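Secreted protein ASP-2 (Necator americanus, PDB 1U53) is a secreted CAP-family (pathogenesis-related-1) protein of uncertain molecular role from a hookworm, studied as a vaccine antigen for human hookworm infection. Local coordinates at residues 66-72 with 153-158. Numbering follows the deposited sequence.
Sequences NAKQCVF and CSNMCY
Tyr158 reaches out of its strand and packs against the turn 67-70, its ring and hydroxyl meeting Ala67, Phe72, Val71 and Asn66. From CB the ring runs outward with CG anti to the backbone N. On one flank Tyr158 CD2 lies 3.4 Å from Ala67 O, which sits at the ring edge, near its plane; on the other, Tyr158 CE1 comes to 3.5 Å from Phe72 CD1. The two rings meet rim to rim, their planes 61° apart. CE2 and CZ pass close to Val71 O, and at the tip Tyr158 OH donates a 2.7 Å hydrogen bond to Asn66 OD1, tilted 34° from the carbonyl plane. The same hydroxyl takes a hydrogen bond from Lys73 N, while Asn66 ND2 is bonded to Lys73 O and Glu85 OE2, which fixes the amide's rotation. In this CAP domain the contact joins the end of helix 57-67 to the hairpin between the antiparallel strands 145-152 and 157-164 of the central sheet. The Cys70-Cys153 disulfide makes the link covalent: Cys70 SG to Cys153 SG is 2.1 Å with a torsion of -86°. Cys70 takes up positive phi as the chain leaves the helix, and its N closes the type I turn on Ala67 O. Beside the disulfide, Met156 extends beyond CG until Met156 CE lies 3.4 Å from Cys70 O, and Met156 SD stands 4.4 Å from Phe72 CB. Met89 of strand 84-90 touches both Phe72 and Met156, and Ile87 touches Phe72 and Tyr158.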
loop_
_atom_site.group_PDB
_atom_site.type_symbol
_atom_site.label_atom_id
_atom_site.label_comp_id
_atom_site.label_asym_id
_atom_site.label_seq_id
_atom_site.Cartn_x
_atom_site.Cartn_y
_atom_site.Cartn_z
ATOM N N ASN A 66 -10.459 4.747 11.775
ATOM C CA ASN A 66 -10.384 3.324 12.083
ATOM C C ASN A 66 -9.404 3.097 13.212
ATOM O O ASN A 66 -9.758 2.566 14.275
ATOM C CB ASN A 66 -9.939 2.550 10.816
ATOM C CG ASN A 66 -9.862 1.028 11.027
ATOM O OD1 ASN A 66 -9.751 0.555 12.150
ATOM N ND2 ASN A 66 -9.910 0.258 9.922
ATOM N N ALA A 67 -8.174 3.540 13.005
ATOM C CA ALA A 67 -7.129 3.302 14.037
ATOM C C ALA A 67 -7.572 3.725 15.426
ATOM O O ALA A 67 -7.306 3.009 16.347
ATOM C CB ALA A 67 -5.834 3.985 13.659
ATOM N N LYS A 68 -8.209 4.887 15.578
ATOM C CA LYS A 68 -8.505 5.395 16.921
ATOM C C LYS A 68 -9.463 4.505 17.700
ATOM O O LYS A 68 -9.549 4.617 18.930
ATOM C CB LYS A 68 -9.107 6.800 16.840
ATOM C CG LYS A 68 -8.067 7.849 16.464
ATOM C CD LYS A 68 -7.182 8.092 17.651
ATOM C CE LYS A 68 -6.396 9.390 17.561
ATOM N NZ LYS A 68 -5.288 9.382 18.564
ATOM N N GLN A 69 -10.237 3.653 17.021
ATOM C CA GLN A 69 -11.146 2.758 17.760
ATOM C C GLN A 69 -10.438 1.595 18.458
ATOM O O GLN A 69 -11.023 0.930 19.325
ATOM C CB GLN A 69 -12.196 2.185 16.830
ATOM C CG GLN A 69 -13.020 3.208 16.098
ATOM C CD GLN A 69 -13.903 2.565 15.050
ATOM O OE1 GLN A 69 -14.698 1.646 15.352
ATOM N NE2 GLN A 69 -13.792 3.036 13.817
ATOM N N CYS A 70 -9.182 1.330 18.080
ATOM C CA CYS A 70 -8.338 0.352 18.755
ATOM C C CYS A 70 -8.971 -1.046 18.753
ATOM O O CYS A 70 -8.904 -1.771 19.730
ATOM C CB CYS A 70 -8.006 0.823 20.186
ATOM S SG CYS A 70 -6.749 2.129 20.147
ATOM N N VAL A 71 -9.620 -1.375 17.639
ATOM C CA VAL A 71 -10.127 -2.718 17.341
ATOM C C VAL A 71 -9.488 -3.095 16.011
ATOM O O VAL A 71 -9.563 -2.337 15.027
ATOM C CB VAL A 71 -11.631 -2.746 17.182
ATOM C CG1 VAL A 71 -12.080 -4.171 16.914
ATOM C CG2 VAL A 71 -12.309 -2.221 18.489
ATOM N N PHE A 72 -8.816 -4.234 15.997
ATOM C CA PHE A 72 -8.165 -4.691 14.754
ATOM C C PHE A 72 -9.239 -5.202 13.797
ATOM O O PHE A 72 -9.654 -6.367 13.883
ATOM C CB PHE A 72 -7.178 -5.816 15.084
ATOM C CG PHE A 72 -6.338 -6.273 13.900
ATOM C CD1 PHE A 72 -5.304 -5.487 13.407
ATOM C CD2 PHE A 72 -6.589 -7.481 13.275
ATOM C CE1 PHE A 72 -4.552 -5.930 12.324
ATOM C CE2 PHE A 72 -5.819 -7.935 12.188
ATOM C CZ PHE A 72 -4.820 -7.146 11.699
ATOM N N CYS A 153 -2.503 1.883 21.015
ATOM C CA CYS A 153 -3.646 1.472 21.794
ATOM C C CYS A 153 -3.159 0.842 23.074
ATOM O O CYS A 153 -1.952 0.681 23.283
ATOM C CB CYS A 153 -4.465 0.459 21.016
ATOM S SG CYS A 153 -5.096 1.085 19.470
ATOM N N SER A 154 -4.084 0.451 23.935
ATOM C CA SER A 154 -3.662 -0.052 25.245
ATOM C C SER A 154 -2.786 -1.292 25.106
ATOM O O SER A 154 -1.761 -1.422 25.798
ATOM C CB SER A 154 -4.884 -0.360 26.109
ATOM O OG SER A 154 -5.613 0.837 26.339
ATOM N N ASN A 155 -3.167 -2.189 24.200
ATOM C CA ASN A 155 -2.483 -3.472 24.057
ATOM C C ASN A 155 -1.925 -3.809 22.685
ATOM O O ASN A 155 -1.518 -4.948 22.457
ATOM C CB ASN A 155 -3.399 -4.613 24.511
ATOM C CG ASN A 155 -3.533 -4.661 26.018
ATOM O OD1 ASN A 155 -3.016 -3.792 26.724
ATOM N ND2 ASN A 155 -4.198 -5.676 26.519
ATOM N N MET A 156 -1.889 -2.833 21.784
ATOM C CA MET A 156 -1.294 -3.051 20.471
ATOM C C MET A 156 -0.912 -1.708 19.877
ATOM O O MET A 156 -1.480 -0.672 20.240
ATOM C CB MET A 156 -2.274 -3.736 19.499
ATOM C CG MET A 156 -3.529 -2.875 19.209
ATOM S SD MET A 156 -4.552 -3.702 17.962
ATOM C CE MET A 156 -6.034 -2.722 18.162
ATOM N N CYS A 157 0.024 -1.744 18.944
ATOM C CA CYS A 157 0.303 -0.583 18.112
ATOM C C CYS A 157 -0.494 -0.906 16.854
ATOM O O CYS A 157 -0.259 -1.962 16.255
ATOM C CB CYS A 157 1.802 -0.491 17.791
ATOM S SG CYS A 157 2.152 0.837 16.595
ATOM N N TYR A 158 -1.473 -0.058 16.489
ATOM C CA TYR A 158 -2.422 -0.399 15.429
ATOM C C TYR A 158 -2.236 0.557 14.247
ATOM O O TYR A 158 -2.258 1.776 14.415
ATOM C CB TYR A 158 -3.850 -0.331 15.999
ATOM C CG TYR A 158 -4.959 -0.653 15.037
ATOM C CD1 TYR A 158 -4.825 -1.684 14.091
ATOM C CD2 TYR A 158 -6.181 -0.008 15.122
ATOM C CE1 TYR A 158 -5.859 -2.004 13.204
ATOM C CE2 TYR A 158 -7.219 -0.301 14.212
ATOM C CZ TYR A 158 -7.060 -1.299 13.273
ATOM O OH TYR A 158 -8.099 -1.595 12.412
#